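Local atomic coordinates of 450aa long hypothetical fmu protein (Pyrococcus horikoshii, PDB entry 2YXL), a protein that probably methylates carbon 5 of cytosine in RNA, using S-adenosyl-L-methionine as the methyl donor. Residues 20-25 with 89-94; 72-77 with 131-136; 96-101 with 138-143. All blocks are in the same frame, centred on the assembly; numbering follows the deposited sequence.

Contact 1: residues 20-25 with 89-94; sequences EAIRLG and ALRVAV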
ATOM      1  N   GLU A  20      19.069   6.265  -3.037  1.00 34.07           N
ATOM      2  CA  GLU A  20      18.115   6.901  -3.942  1.00 34.12           C
ATOM      3  C   GLU A  20      16.695   6.351  -3.761  1.00 34.04           C
ATOM      4  O   GLU A  20      15.725   7.104  -3.839  1.00 34.25           O
ATOM      5  CB  GLU A  20      18.580   6.813  -5.403  1.00 34.14           C
ATOM      6  CG  GLU A  20      17.603   7.431  -6.414  1.00 35.01           C
ATOM      7  CD  GLU A  20      18.259   8.363  -7.432  1.00 36.25           C
ATOM      8  OE1 GLU A  20      17.542   9.232  -7.977  1.00 36.90           O
ATOM      9  OE2 GLU A  20      19.476   8.243  -7.691  1.00 36.48           O
ATOM     10  N   ALA A  21      16.577   5.051  -3.495  1.00 33.72           N
ATOM     11  CA  ALA A  21      15.269   4.431  -3.271  1.00 33.50           C
ATOM     12  C   ALA A  21      14.622   4.936  -1.984  1.00 33.36           C
ATOM     13  O   ALA A  21      13.419   5.200  -1.950  1.00 33.23           O
ATOM     14  CB  ALA A  21      15.386   2.908  -3.252  1.00 33.35           C
ATOM     15  N   ILE A  22      15.432   5.066  -0.936  1.00 33.26           N
ATOM     16  CA  ILE A  22      14.967   5.561   0.355  1.00 33.31           C
ATOM     17  C   ILE A  22      14.623   7.050   0.263  1.00 33.63           C
ATOM     18  O   ILE A  22      13.620   7.497   0.832  1.00 33.71           O
ATOM     19  CB  ILE A  22      16.000   5.268   1.482  1.00 33.17           C
ATOM     20  CG1 ILE A  22      16.131   3.753   1.723  1.00 33.13           C
ATOM     21  CG2 ILE A  22      15.644   5.982   2.778  1.00 32.89           C
ATOM     22  CD1 ILE A  22      14.835   3.028   2.109  1.00 32.40           C
ATOM     23  N   ARG A  23      15.440   7.805  -0.469  1.00 33.72           N
ATOM     24  CA  ARG A  23      15.176   9.223  -0.696  1.00 33.91           C
ATOM     25  C   ARG A  23      13.896   9.423  -1.503  1.00 34.21           C
ATOM     26  O   ARG A  23      13.038  10.219  -1.115  1.00 34.29           O
ATOM     27  CB  ARG A  23      16.363   9.912  -1.388  1.00 33.80           C
ATOM     28  CG  ARG A  23      16.244  11.437  -1.508  1.00 33.02           C
ATOM     29  CD  ARG A  23      15.397  11.853  -2.711  1.00 32.31           C
ATOM     30  NE  ARG A  23      15.060  13.275  -2.688  1.00 32.01           N
ATOM     31  CZ  ARG A  23      14.042  13.804  -2.011  1.00 31.75           C
ATOM     32  NH1 ARG A  23      13.239  13.039  -1.277  1.00 31.51           N
ATOM     33  NH2 ARG A  23      13.833  15.112  -2.058  1.00 30.99           N
ATOM     34  N   LEU A  24      13.772   8.709  -2.620  1.00 34.55           N
ATOM     35  CA  LEU A  24      12.600   8.849  -3.486  1.00 35.02           C
ATOM     36  C   LEU A  24      11.337   8.279  -2.851  1.00 35.31           C
ATOM     37  O   LEU A  24      10.231   8.725  -3.159  1.00 35.41           O
ATOM     38  CB  LEU A  24      12.837   8.222  -4.862  1.00 34.95           C
ATOM     39  CG  LEU A  24      13.843   8.884  -5.812  1.00 35.27           C
ATOM     40  CD1 LEU A  24      13.944   8.058  -7.084  1.00 35.69           C
ATOM     41  CD2 LEU A  24      13.484  10.327  -6.141  1.00 34.81           C
ATOM     42  N   GLY A  25      11.511   7.306  -1.958  1.00 35.73           N
ATOM     43  CA  GLY A  25      10.397   6.686  -1.238  1.00 36.33           C
ATOM     44  C   GLY A  25       9.656   7.655  -0.339  1.00 36.86           C
ATOM     45  O   GLY A  25       8.530   7.393   0.082  1.00 36.86           O
ATOM     46  N   ALA A  89      20.711   8.747   3.432  1.00 30.56           N
ATOM     47  CA  ALA A  89      22.010   8.098   3.613  1.00 30.79           C
ATOM     48  C   ALA A  89      22.206   7.637   5.056  1.00 30.94           C
ATOM     49  O   ALA A  89      22.678   6.520   5.296  1.00 31.19           O
ATOM     50  CB  ALA A  89      23.141   9.012   3.181  1.00 30.68           C
ATOM     51  N   LEU A  90      21.833   8.491   6.007  1.00 30.87           N
ATOM     52  CA  LEU A  90      21.949   8.164   7.424  1.00 30.84           C
ATOM     53  C   LEU A  90      21.076   6.959   7.790  1.00 31.06           C
ATOM     54  O   LEU A  90      21.512   6.080   8.535  1.00 31.21           O
ATOM     55  CB  LEU A  90      21.617   9.381   8.295  1.00 30.75           C
ATOM     56  CG  LEU A  90      22.621  10.542   8.337  1.00 30.61           C
ATOM     57  CD1 LEU A  90      22.068  11.697   9.140  1.00 29.61           C
ATOM     58  CD2 LEU A  90      23.975  10.102   8.910  1.00 30.69           C
ATOM     59  N   ARG A  91      19.863   6.908   7.241  1.00 30.97           N
ATOM     60  CA  ARG A  91      18.956   5.780   7.463  1.00 31.23           C
ATOM     61  C   ARG A  91      19.539   4.466   6.932  1.00 31.34           C
ATOM     62  O   ARG A  91      19.495   3.433   7.605  1.00 31.30           O
ATOM     63  CB  ARG A  91      17.587   6.052   6.833  1.00 31.26           C
ATOM     64  CG  ARG A  91      16.727   7.024   7.624  1.00 31.36           C
ATOM     65  CD  ARG A  91      15.505   7.482   6.841  1.00 31.78           C
ATOM     66  NE  ARG A  91      14.567   8.198   7.707  1.00 32.38           N
ATOM     67  CZ  ARG A  91      13.453   8.801   7.297  1.00 32.76           C
ATOM     68  NH1 ARG A  91      13.105   8.801   6.014  1.00 32.62           N
ATOM     69  NH2 ARG A  91      12.681   9.415   8.182  1.00 33.14           N
ATOM     70  N   VAL A  92      20.092   4.526   5.726  1.00 31.40           N
ATOM     71  CA  VAL A  92      20.730   3.386   5.092  1.00 31.40           C
ATOM     72  C   VAL A  92      21.916   2.883   5.929  1.00 31.67           C
ATOM     73  O   VAL A  92      22.040   1.675   6.181  1.00 31.53           O
ATOM     74  CB  VAL A  92      21.169   3.740   3.646  1.00 31.49           C
ATOM     75  CG1 VAL A  92      22.145   2.708   3.086  1.00 31.22           C
ATOM     76  CG2 VAL A  92      19.948   3.877   2.740  1.00 31.14           C
ATOM     77  N   ALA A  93      22.762   3.814   6.370  1.00 31.60           N
ATOM     78  CA  ALA A  93      23.965   3.476   7.134  1.00 31.75           C
ATOM     79  C   ALA A  93      23.649   2.891   8.512  1.00 31.91           C
ATOM     80  O   ALA A  93      24.267   1.910   8.924  1.00 31.94           O
ATOM     81  CB  ALA A  93      24.886   4.687   7.260  1.00 31.62           C
ATOM     82  N   VAL A  94      22.690   3.493   9.212  1.00 32.18           N
ATOM     83  CA  VAL A  94      22.281   3.024  10.539  1.00 32.44           C
ATOM     84  C   VAL A  94      21.667   1.624  10.461  1.00 32.61           C
ATOM     85  O   VAL A  94      21.970   0.762  11.287  1.00 32.69           O
ATOM     86  CB  VAL A  94      21.315   4.028  11.237  1.00 32.51           C
ATOM     87  CG1 VAL A  94      20.641   3.399  12.459  1.00 32.56           C
ATOM     88  CG2 VAL A  94      22.066   5.301  11.634  1.00 32.42           C
TER
HETATM   89  O   HOH W   1      14.534   9.079   3.620  1.00 45.52           O

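Contact 2: residues 72-77 with 131-136; sequences KEIVGV and WDLLDK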
ATOM      1  N   LYS A  72      18.928  10.608  15.886  1.00 34.95           N
ATOM      2  CA  LYS A  72      18.823  11.733  16.819  1.00 35.46           C
ATOM      3  C   LYS A  72      19.825  11.639  17.978  1.00 35.56           C
ATOM      4  O   LYS A  72      20.392  12.651  18.388  1.00 35.68           O
ATOM      5  CB  LYS A  72      17.392  11.879  17.353  1.00 35.42           C
ATOM      6  CG  LYS A  72      17.198  13.083  18.273  1.00 35.76           C
ATOM      7  CD  LYS A  72      15.780  13.177  18.804  1.00 35.97           C
ATOM      8  CE  LYS A  72      15.659  14.325  19.801  1.00 36.87           C
ATOM      9  NZ  LYS A  72      14.235  14.592  20.155  1.00 37.73           N
ATOM     10  N   GLU A  73      20.041  10.431  18.491  1.00 35.70           N
ATOM     11  CA  GLU A  73      21.003  10.206  19.569  1.00 36.05           C
ATOM     12  C   GLU A  73      22.425  10.521  19.117  1.00 35.95           C
ATOM     13  O   GLU A  73      23.196  11.138  19.855  1.00 35.99           O
ATOM     14  CB  GLU A  73      20.936   8.758  20.073  1.00 36.01           C
ATOM     15  CG  GLU A  73      19.667   8.406  20.834  1.00 36.45           C
ATOM     16  CD  GLU A  73      19.663   6.972  21.357  1.00 36.93           C
ATOM     17  OE1 GLU A  73      20.732   6.478  21.789  1.00 38.17           O
ATOM     18  OE2 GLU A  73      18.582   6.339  21.347  1.00 38.00           O
ATOM     19  N   ILE A  74      22.759  10.099  17.901  1.00 35.98           N
ATOM     20  CA  ILE A  74      24.105  10.274  17.356  1.00 35.83           C
ATOM     21  C   ILE A  74      24.335  11.714  16.907  1.00 35.83           C
ATOM     22  O   ILE A  74      25.323  12.340  17.289  1.00 35.91           O
ATOM     23  CB  ILE A  74      24.371   9.290  16.183  1.00 35.86           C
ATOM     24  CG1 ILE A  74      24.366   7.842  16.691  1.00 35.81           C
ATOM     25  CG2 ILE A  74      25.688   9.620  15.473  1.00 35.36           C
ATOM     26  CD1 ILE A  74      24.207   6.796  15.600  1.00 35.83           C
ATOM     27  N   VAL A  75      23.403  12.229  16.109  1.00 35.76           N
ATOM     28  CA  VAL A  75      23.533  13.536  15.466  1.00 35.65           C
ATOM     29  C   VAL A  75      23.190  14.702  16.398  1.00 35.38           C
ATOM     30  O   VAL A  75      23.836  15.744  16.347  1.00 35.51           O
ATOM     31  CB  VAL A  75      22.675  13.588  14.173  1.00 35.82           C
ATOM     32  CG1 VAL A  75      22.421  15.016  13.717  1.00 36.33           C
ATOM     33  CG2 VAL A  75      23.342  12.775  13.070  1.00 35.98           C
ATOM     34  N   GLY A  76      22.176  14.526  17.243  1.00 35.16           N
ATOM     35  CA  GLY A  76      21.756  15.574  18.174  1.00 34.70           C
ATOM     36  C   GLY A  76      20.381  16.158  17.893  1.00 34.47           C
ATOM     37  O   GLY A  76      19.770  16.762  18.777  1.00 34.54           O
ATOM     38  N   VAL A  77      19.897  15.987  16.664  1.00 34.11           N
ATOM     39  CA  VAL A  77      18.579  16.485  16.255  1.00 33.74           C
ATOM     40  C   VAL A  77      17.816  15.433  15.456  1.00 33.43           C
ATOM     41  O   VAL A  77      18.410  14.484  14.940  1.00 33.47           O
ATOM     42  CB  VAL A  77      18.683  17.775  15.390  1.00 33.84           C
ATOM     43  CG1 VAL A  77      19.240  18.944  16.205  1.00 33.97           C
ATOM     44  CG2 VAL A  77      19.526  17.528  14.138  1.00 33.85           C
ATOM     45  N   TRP A 131      30.400  11.803   6.027  1.00 34.57           N
ATOM     46  CA  TRP A 131      31.711  11.196   6.209  1.00 34.73           C
ATOM     47  C   TRP A 131      32.183  11.316   7.660  1.00 35.01           C
ATOM     48  O   TRP A 131      32.716  10.357   8.225  1.00 35.03           O
ATOM     49  CB  TRP A 131      32.707  11.867   5.260  1.00 34.62           C
ATOM     50  CG  TRP A 131      33.987  11.120   5.052  1.00 34.33           C
ATOM     51  CD1 TRP A 131      34.245  10.189   4.085  1.00 34.24           C
ATOM     52  CD2 TRP A 131      35.192  11.253   5.813  1.00 33.91           C
ATOM     53  NE1 TRP A 131      35.534   9.730   4.201  1.00 33.89           N
ATOM     54  CE2 TRP A 131      36.140  10.363   5.252  1.00 34.10           C
ATOM     55  CE3 TRP A 131      35.563  12.032   6.917  1.00 33.77           C
ATOM     56  CZ2 TRP A 131      37.440  10.231   5.759  1.00 34.04           C
ATOM     57  CZ3 TRP A 131      36.859  11.905   7.420  1.00 34.28           C
ATOM     58  CH2 TRP A 131      37.780  11.006   6.840  1.00 34.26           C
ATOM     59  N   ASP A 132      31.962  12.489   8.253  1.00 35.35           N
ATOM     60  CA  ASP A 132      32.312  12.767   9.648  1.00 35.76           C
ATOM     61  C   ASP A 132      31.489  11.969  10.666  1.00 36.15           C
ATOM     62  O   ASP A 132      31.919  11.797  11.807  1.00 36.24           O
ATOM     63  CB  ASP A 132      32.173  14.266   9.949  1.00 35.56           C
ATOM     64  CG  ASP A 132      33.302  15.096   9.368  1.00 35.91           C
ATOM     65  OD1 ASP A 132      34.373  14.533   9.045  1.00 36.32           O
ATOM     66  OD2 ASP A 132      33.127  16.327   9.245  1.00 36.34           O
ATOM     67  N   LEU A 133      30.313  11.494  10.261  1.00 36.53           N
ATOM     68  CA  LEU A 133      29.425  10.767  11.171  1.00 37.24           C
ATOM     69  C   LEU A 133      29.575   9.244  11.136  1.00 37.71           C
ATOM     70  O   LEU A 133      29.162   8.557  12.077  1.00 37.68           O
ATOM     71  CB  LEU A 133      27.962  11.126  10.899  1.00 37.11           C
ATOM     72  CG  LEU A 133      27.483  12.524  11.278  1.00 37.24           C
ATOM     73  CD1 LEU A 133      26.127  12.759  10.647  1.00 37.04           C
ATOM     74  CD2 LEU A 133      27.436  12.720  12.792  1.00 36.73           C
ATOM     75  N   LEU A 134      30.155   8.724  10.059  1.00 38.38           N
ATOM     76  CA  LEU A 134      30.204   7.281   9.832  1.00 39.28           C
ATOM     77  C   LEU A 134      30.717   6.439  11.008  1.00 39.70           C
ATOM     78  O   LEU A 134      30.084   5.451  11.380  1.00 39.80           O
ATOM     79  CB  LEU A 134      30.967   6.942   8.551  1.00 39.37           C
ATOM     80  CG  LEU A 134      30.142   6.589   7.309  1.00 39.95           C
ATOM     81  CD1 LEU A 134      30.804   5.402   6.630  1.00 40.66           C
ATOM     82  CD2 LEU A 134      28.695   6.231   7.645  1.00 40.33           C
ATOM     83  N   ASP A 135      31.848   6.841  11.585  1.00 40.17           N
ATOM     84  CA  ASP A 135      32.446   6.128  12.714  1.00 40.84           C
ATOM     85  C   ASP A 135      31.541   6.077  13.946  1.00 41.35           C
ATOM     86  O   ASP A 135      31.444   5.036  14.601  1.00 41.53           O
ATOM     87  CB  ASP A 135      33.819   6.711  13.073  1.00 40.79           C
ATOM     88  CG  ASP A 135      34.945   6.150  12.207  1.00 40.88           C
ATOM     89  OD1 ASP A 135      36.072   6.683  12.286  1.00 41.25           O
ATOM     90  OD2 ASP A 135      34.711   5.181  11.450  1.00 40.63           O
ATOM     91  N   LYS A 136      30.879   7.194  14.249  1.00 41.99           N
ATOM     92  CA  LYS A 136      29.917   7.264  15.356  1.00 42.67           C
ATOM     93  C   LYS A 136      28.793   6.241  15.183  1.00 42.96           C
ATOM     94  O   LYS A 136      28.384   5.588  16.146  1.00 42.91           O
ATOM     95  CB  LYS A 136      29.328   8.675  15.476  1.00 42.71           C
ATOM     96  CG  LYS A 136      30.254   9.718  16.107  1.00 43.53           C
ATOM     97  CD  LYS A 136      30.023   9.862  17.616  1.00 44.47           C
ATOM     98  CE  LYS A 136      31.037   9.074  18.449  1.00 44.71           C
ATOM     99  NZ  LYS A 136      32.378   9.733  18.487  1.00 44.69           N
TER

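Contact 3: residues 96-101 with 138-143; sequences IALFHD and FEYKPN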
ATOM      1  N   ILE A  96      22.187  -0.653   8.056  1.00 33.18           N
ATOM      2  CA  ILE A  96      23.224  -1.595   7.651  1.00 33.02           C
ATOM      3  C   ILE A  96      24.147  -1.926   8.828  1.00 33.27           C
ATOM      4  O   ILE A  96      24.474  -3.094   9.053  1.00 33.30           O
ATOM      5  CB  ILE A  96      23.990  -1.104   6.391  1.00 32.90           C
ATOM      6  CG1 ILE A  96      23.139  -1.360   5.142  1.00 32.57           C
ATOM      7  CG2 ILE A  96      25.331  -1.804   6.255  1.00 32.86           C
ATOM      8  CD1 ILE A  96      23.653  -0.711   3.871  1.00 32.72           C
ATOM      9  N   ALA A  97      24.529  -0.901   9.589  1.00 33.45           N
ATOM     10  CA  ALA A  97      25.421  -1.072  10.739  1.00 33.67           C
ATOM     11  C   ALA A  97      24.785  -1.852  11.892  1.00 33.83           C
ATOM     12  O   ALA A  97      25.446  -2.674  12.522  1.00 33.96           O
ATOM     13  CB  ALA A  97      25.931   0.277  11.231  1.00 33.50           C
ATOM     14  N   LEU A  98      23.508  -1.595  12.161  1.00 34.12           N
ATOM     15  CA  LEU A  98      22.828  -2.224  13.293  1.00 34.36           C
ATOM     16  C   LEU A  98      22.325  -3.634  13.011  1.00 34.35           C
ATOM     17  O   LEU A  98      22.311  -4.472  13.911  1.00 34.25           O
ATOM     18  CB  LEU A  98      21.656  -1.367  13.785  1.00 34.48           C
ATOM     19  CG  LEU A  98      21.903  -0.016  14.466  1.00 35.11           C
ATOM     20  CD1 LEU A  98      20.586   0.510  15.029  1.00 35.35           C
ATOM     21  CD2 LEU A  98      22.961  -0.100  15.561  1.00 35.52           C
ATOM     22  N   PHE A  99      21.917  -3.896  11.772  1.00 34.47           N
ATOM     23  CA  PHE A  99      21.160  -5.114  11.482  1.00 34.68           C
ATOM     24  C   PHE A  99      21.774  -6.097  10.482  1.00 34.64           C
ATOM     25  O   PHE A  99      21.522  -7.294  10.571  1.00 34.72           O
ATOM     26  CB  PHE A  99      19.732  -4.756  11.044  1.00 34.85           C
ATOM     27  CG  PHE A  99      18.975  -3.938  12.055  1.00 35.03           C
ATOM     28  CD1 PHE A  99      18.535  -4.509  13.248  1.00 35.37           C
ATOM     29  CD2 PHE A  99      18.695  -2.598  11.811  1.00 35.17           C
ATOM     30  CE1 PHE A  99      17.835  -3.754  14.185  1.00 35.53           C
ATOM     31  CE2 PHE A  99      17.996  -1.834  12.740  1.00 35.14           C
ATOM     32  CZ  PHE A  99      17.566  -2.412  13.929  1.00 35.18           C
ATOM     33  N   HIS A 100      22.576  -5.605   9.544  1.00 34.77           N
ATOM     34  CA  HIS A 100      22.974  -6.432   8.403  1.00 34.71           C
ATOM     35  C   HIS A 100      24.443  -6.844   8.341  1.00 34.82           C
ATOM     36  O   HIS A 100      24.870  -7.441   7.351  1.00 34.77           O
ATOM     37  CB  HIS A 100      22.519  -5.788   7.090  1.00 34.62           C
ATOM     38  CG  HIS A 100      21.056  -5.478   7.055  1.00 34.49           C
ATOM     39  ND1 HIS A 100      20.087  -6.457   7.099  1.00 33.99           N
ATOM     40  CD2 HIS A 100      20.396  -4.296   6.995  1.00 34.47           C
ATOM     41  CE1 HIS A 100      18.894  -5.892   7.064  1.00 34.03           C
ATOM     42  NE2 HIS A 100      19.054  -4.582   6.999  1.00 34.40           N
ATOM     43  N   ASP A 101      25.202  -6.528   9.390  1.00 34.97           N
ATOM     44  CA  ASP A 101      26.602  -6.960   9.527  1.00 35.21           C
ATOM     45  C   ASP A 101      27.399  -6.897   8.206  1.00 35.13           C
ATOM     46  O   ASP A 101      27.737  -7.941   7.627  1.00 35.18           O
ATOM     47  CB  ASP A 101      26.667  -8.372  10.143  1.00 35.32           C
ATOM     48  CG  ASP A 101      28.073  -8.765  10.583  1.00 35.98           C
ATOM     49  OD1 ASP A 101      28.966  -7.890  10.634  1.00 36.98           O
ATOM     50  OD2 ASP A 101      28.286  -9.961  10.882  1.00 36.91           O
ATOM     51  N   PHE A 138      28.934   3.397  13.337  1.00 45.42           N
ATOM     52  CA  PHE A 138      29.469   2.041  13.463  1.00 46.27           C
ATOM     53  C   PHE A 138      29.891   1.668  14.888  1.00 46.75           C
ATOM     54  O   PHE A 138      30.069   0.491  15.196  1.00 46.72           O
ATOM     55  CB  PHE A 138      30.597   1.798  12.454  1.00 46.29           C
ATOM     56  CG  PHE A 138      30.101   1.515  11.066  1.00 46.57           C
ATOM     57  CD1 PHE A 138      30.057   2.521  10.110  1.00 46.46           C
ATOM     58  CD2 PHE A 138      29.654   0.241  10.719  1.00 46.86           C
ATOM     59  CE1 PHE A 138      29.585   2.268   8.825  1.00 46.42           C
ATOM     60  CE2 PHE A 138      29.181  -0.023   9.434  1.00 47.04           C
ATOM     61  CZ  PHE A 138      29.145   0.999   8.486  1.00 46.56           C
ATOM     62  N   GLU A 139      30.029   2.674  15.748  1.00 47.58           N
ATOM     63  CA  GLU A 139      30.396   2.467  17.147  1.00 48.41           C
ATOM     64  C   GLU A 139      29.211   2.620  18.105  1.00 49.01           C
ATOM     65  O   GLU A 139      29.373   2.471  19.319  1.00 49.10           O
ATOM     66  CB  GLU A 139      31.508   3.434  17.555  1.00 48.40           C
ATOM     67  CG  GLU A 139      32.873   3.122  16.959  1.00 48.68           C
ATOM     68  CD  GLU A 139      33.836   4.291  17.070  1.00 49.13           C
ATOM     69  OE1 GLU A 139      33.368   5.449  17.140  1.00 49.57           O
ATOM     70  OE2 GLU A 139      35.063   4.056  17.080  1.00 49.36           O
ATOM     71  N   TYR A 140      28.031   2.915  17.562  1.00 49.74           N
ATOM     72  CA  TYR A 140      26.842   3.161  18.379  1.00 50.50           C
ATOM     73  C   TYR A 140      26.372   1.915  19.126  1.00 51.29           C
ATOM     74  O   TYR A 140      26.150   0.864  18.520  1.00 51.29           O
ATOM     75  CB  TYR A 140      25.697   3.731  17.529  1.00 50.31           C
ATOM     76  CG  TYR A 140      24.367   3.775  18.248  1.00 49.93           C
ATOM     77  CD1 TYR A 140      24.084   4.779  19.174  1.00 49.57           C
ATOM     78  CD2 TYR A 140      23.394   2.807  18.010  1.00 49.92           C
ATOM     79  CE1 TYR A 140      22.865   4.818  19.842  1.00 49.59           C
ATOM     80  CE2 TYR A 140      22.171   2.836  18.673  1.00 49.99           C
ATOM     81  CZ  TYR A 140      21.914   3.844  19.586  1.00 49.95           C
ATOM     82  OH  TYR A 140      20.705   3.873  20.240  1.00 50.03           O
ATOM     83  N   LYS A 141      26.215   2.054  20.442  1.00 52.30           N
ATOM     84  CA  LYS A 141      25.690   0.978  21.287  1.00 53.38           C
ATOM     85  C   LYS A 141      24.169   1.075  21.479  1.00 54.02           C
ATOM     86  O   LYS A 141      23.682   1.998  22.137  1.00 54.08           O
ATOM     87  CB  LYS A 141      26.432   0.894  22.639  1.00 53.51           C
ATOM     88  CG  LYS A 141      27.089   2.192  23.143  1.00 53.89           C
ATOM     89  CD  LYS A 141      26.115   3.096  23.901  1.00 54.44           C
ATOM     90  CE  LYS A 141      26.836   4.261  24.576  1.00 54.22           C
ATOM     91  NZ  LYS A 141      27.278   5.310  23.610  1.00 54.28           N
ATOM     92  N   PRO A 142      23.417   0.120  20.892  1.00 54.68           N
ATOM     93  CA  PRO A 142      21.954   0.092  20.976  1.00 55.24           C
ATOM     94  C   PRO A 142      21.480  -0.141  22.408  1.00 55.78           C
ATOM     95  O   PRO A 142      21.759  -1.190  22.996  1.00 55.85           O
ATOM     96  CB  PRO A 142      21.566  -1.094  20.078  1.00 55.22           C
ATOM     97  CG  PRO A 142      22.767  -1.349  19.227  1.00 55.05           C
ATOM     98  CD  PRO A 142      23.930  -1.007  20.095  1.00 54.74           C
ATOM     99  N   ASN A 143      20.766   0.842  22.952  1.00 56.38           N
ATOM    100  CA  ASN A 143      20.378   0.835  24.358  1.00 56.86           C
ATOM    101  C   ASN A 143      18.888   1.155  24.576  1.00 57.16           C
ATOM    102  O   ASN A 143      18.523   2.322  24.756  1.00 57.36           O
ATOM    103  CB  ASN A 143      21.275   1.807  25.141  1.00 56.82           C
ATOM    104  CG  ASN A 143      21.085   1.714  26.647  1.00 56.93           C
ATOM    105  OD1 ASN A 143      20.800   0.645  27.192  1.00 56.91           O
ATOM    106  ND2 ASN A 143      21.253   2.841  27.329  1.00 56.84           N
TER

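Contact 1: residues 20-25 with 89-94
Ile22 overlaps Val92 through one branch of each side chain, its CG1 lying 4.0 Å from Val92 CG2, and the two chains meet at a slant. The pair joins helix 12-24 to helix 84-99 inside the all-helical N-terminal domain, which probably corresponds to the NusB-like domain of bacterial Fmu. The backbones stay well apart, since even the nearest pair of CA atoms, those of Ile22 and Val92, is separated by 7.8 Å, so the direct contacts are between side chains. The torsions account for which branches meet. In Ile22, CG1 stands anti to the carbonyl carbon (chi1 -66°), and the turn at chi2 (-58°) swings the terminal methyl off the line of approach: CD1 of Ile22 is 5.2 Å from Val92 CG2, farther than CG1. Val92 has CG1 anti to its backbone N (chi1 165°), which leaves CG2 as the methyl that meets the isoleucine. The other isoleucine branch, CG2, lies 4.3 Å from Arg91 CD, alongside the aliphatic part of the arginine. All three residues are buried. Helix 47-75 adds Phe57 and Ile60 against Ile22, and Ala88 touches it one turn before Val92.

The charged end of Arg91 runs past this apolar patch on an extended chain. Its guanidinium is held by two carboxylates, NH2 by Asp68 and NH1 by Glu26, salt bridges that probably offset the cost of burying the charge and tie helix 84-99 to helix 47-75 and to the residue just beyond Gly25. No direct hydrogen bond spans the two segments. A water makes a weak link instead, accepting from Arg91 NH1 at 2.8 Å and donating to Ile22 O at 3.3 Å.

Contact 2: residues 72-77 with 131-136
Val75 and Leu133 meet without any flat group between them; the one aromatic ring of the two segments, Trp131, packs toward helix 104-121 and takes no part in the touch between them. Asp132 OD1 lies in plane at the indole edge, Arg111 forms a cation-pi pair with it and Trp112 meets it edge-to-face. The contact itself is aliphatic helix-to-helix packing in the N-terminal helical domain, between the end of helix 47-75 and helix 124-138. The valine and leucine side chains lie roughly perpendicular to each other. Val75 CG2, anti to the carbonyl carbon, sits against the leucine fork, 3.7 Å from Leu133 CD1 and 4.1 Å from Leu133 CD2. Nearer the surface, Ile74 and Lys136 run past each other in opposite senses, with Ile74 CG2 3.8 Å from Lys136 CB. Only the root of the lysine does the touching; beyond it the chain bends at chi2, chi3 and chi4 and its ammonium end leads away. Helix 124-138 is kinked here, the N atoms of Asp135 and Lys136 lacking a bond to the preceding turn. Helix 47-75 closes just beyond Val75: Gly76 departs with a positive phi (113°), although Gly76 N still bonds Lys72 O at 2.8 Å.

Contact 3: residues 96-101 with 138-143
Ala97 and Phe138 are set face-on: the methyl CB of Ala97 stands over one face of the phenyl ring, 4.1 Å from the centroid of Phe138 and 28° off the ring normal, a CH-pi contact. Its displacement is toward one side of the ring, where Phe138 CE2 approaches Ala97 CB to 3.7 Å. A small residue lets the chains come close, the CA atoms of Ala97 and Phe138 being 5.8 Å apart.

Leu98 uses a different geometry. Its CD2 methyl reaches the edge of the Tyr140 ring, in the ring plane, 3.8 Å from Tyr140 CD2. The same methyl also touches the proline ring, with Leu98 CD2 3.9 Å from Pro142 CG, the leucine and proline side chains passing one another head to tail. One methyl thus serves two residues of the extended segment after helix 124-138. The two aromatic planes are inclined by about 75°, in keeping with one being met on its face and the other at its edge. With its CG anti to the backbone N, Tyr140 directs the ring toward helix 47-75, where its OH is hydrogen-bonded to Glu73 OE1. No hydrogen bond joins the two segments, and the contact lies at the surface.

In the fold, this is where the end of helix 84-99 meets the loop leading from helix 124-138 to helix 147-155 in the N-terminal helical domain. Phe138 is also touched by Pro102 and by Ile107 and Leu110 of helix 104-121, whereas Tyr140 rests on Val70 and Ile74 of helix 47-75.

The three contacts form one neighbourhood of the helical domain: the centre of contact 2 is about 15 Å from that of contact 1 and about 12 Å from that of contact 3, while contacts 1 and 3 are about 16 Å apart. Contacts 1 and 3 share helix 84-99 and follow in series, whereas contact 2 alternates with each along the chain. Contact 2 touches both others: Leu133 CD1 lies 3.8 Å from Leu90 CD2 of contact 1, and Ile74 CD1 lies 3.9 Å from Tyr140 CB of contact 3. All lie away from the sinefungin pocket, lined by residues between 266 and 371, and from Cys390, the predicted nucleophile.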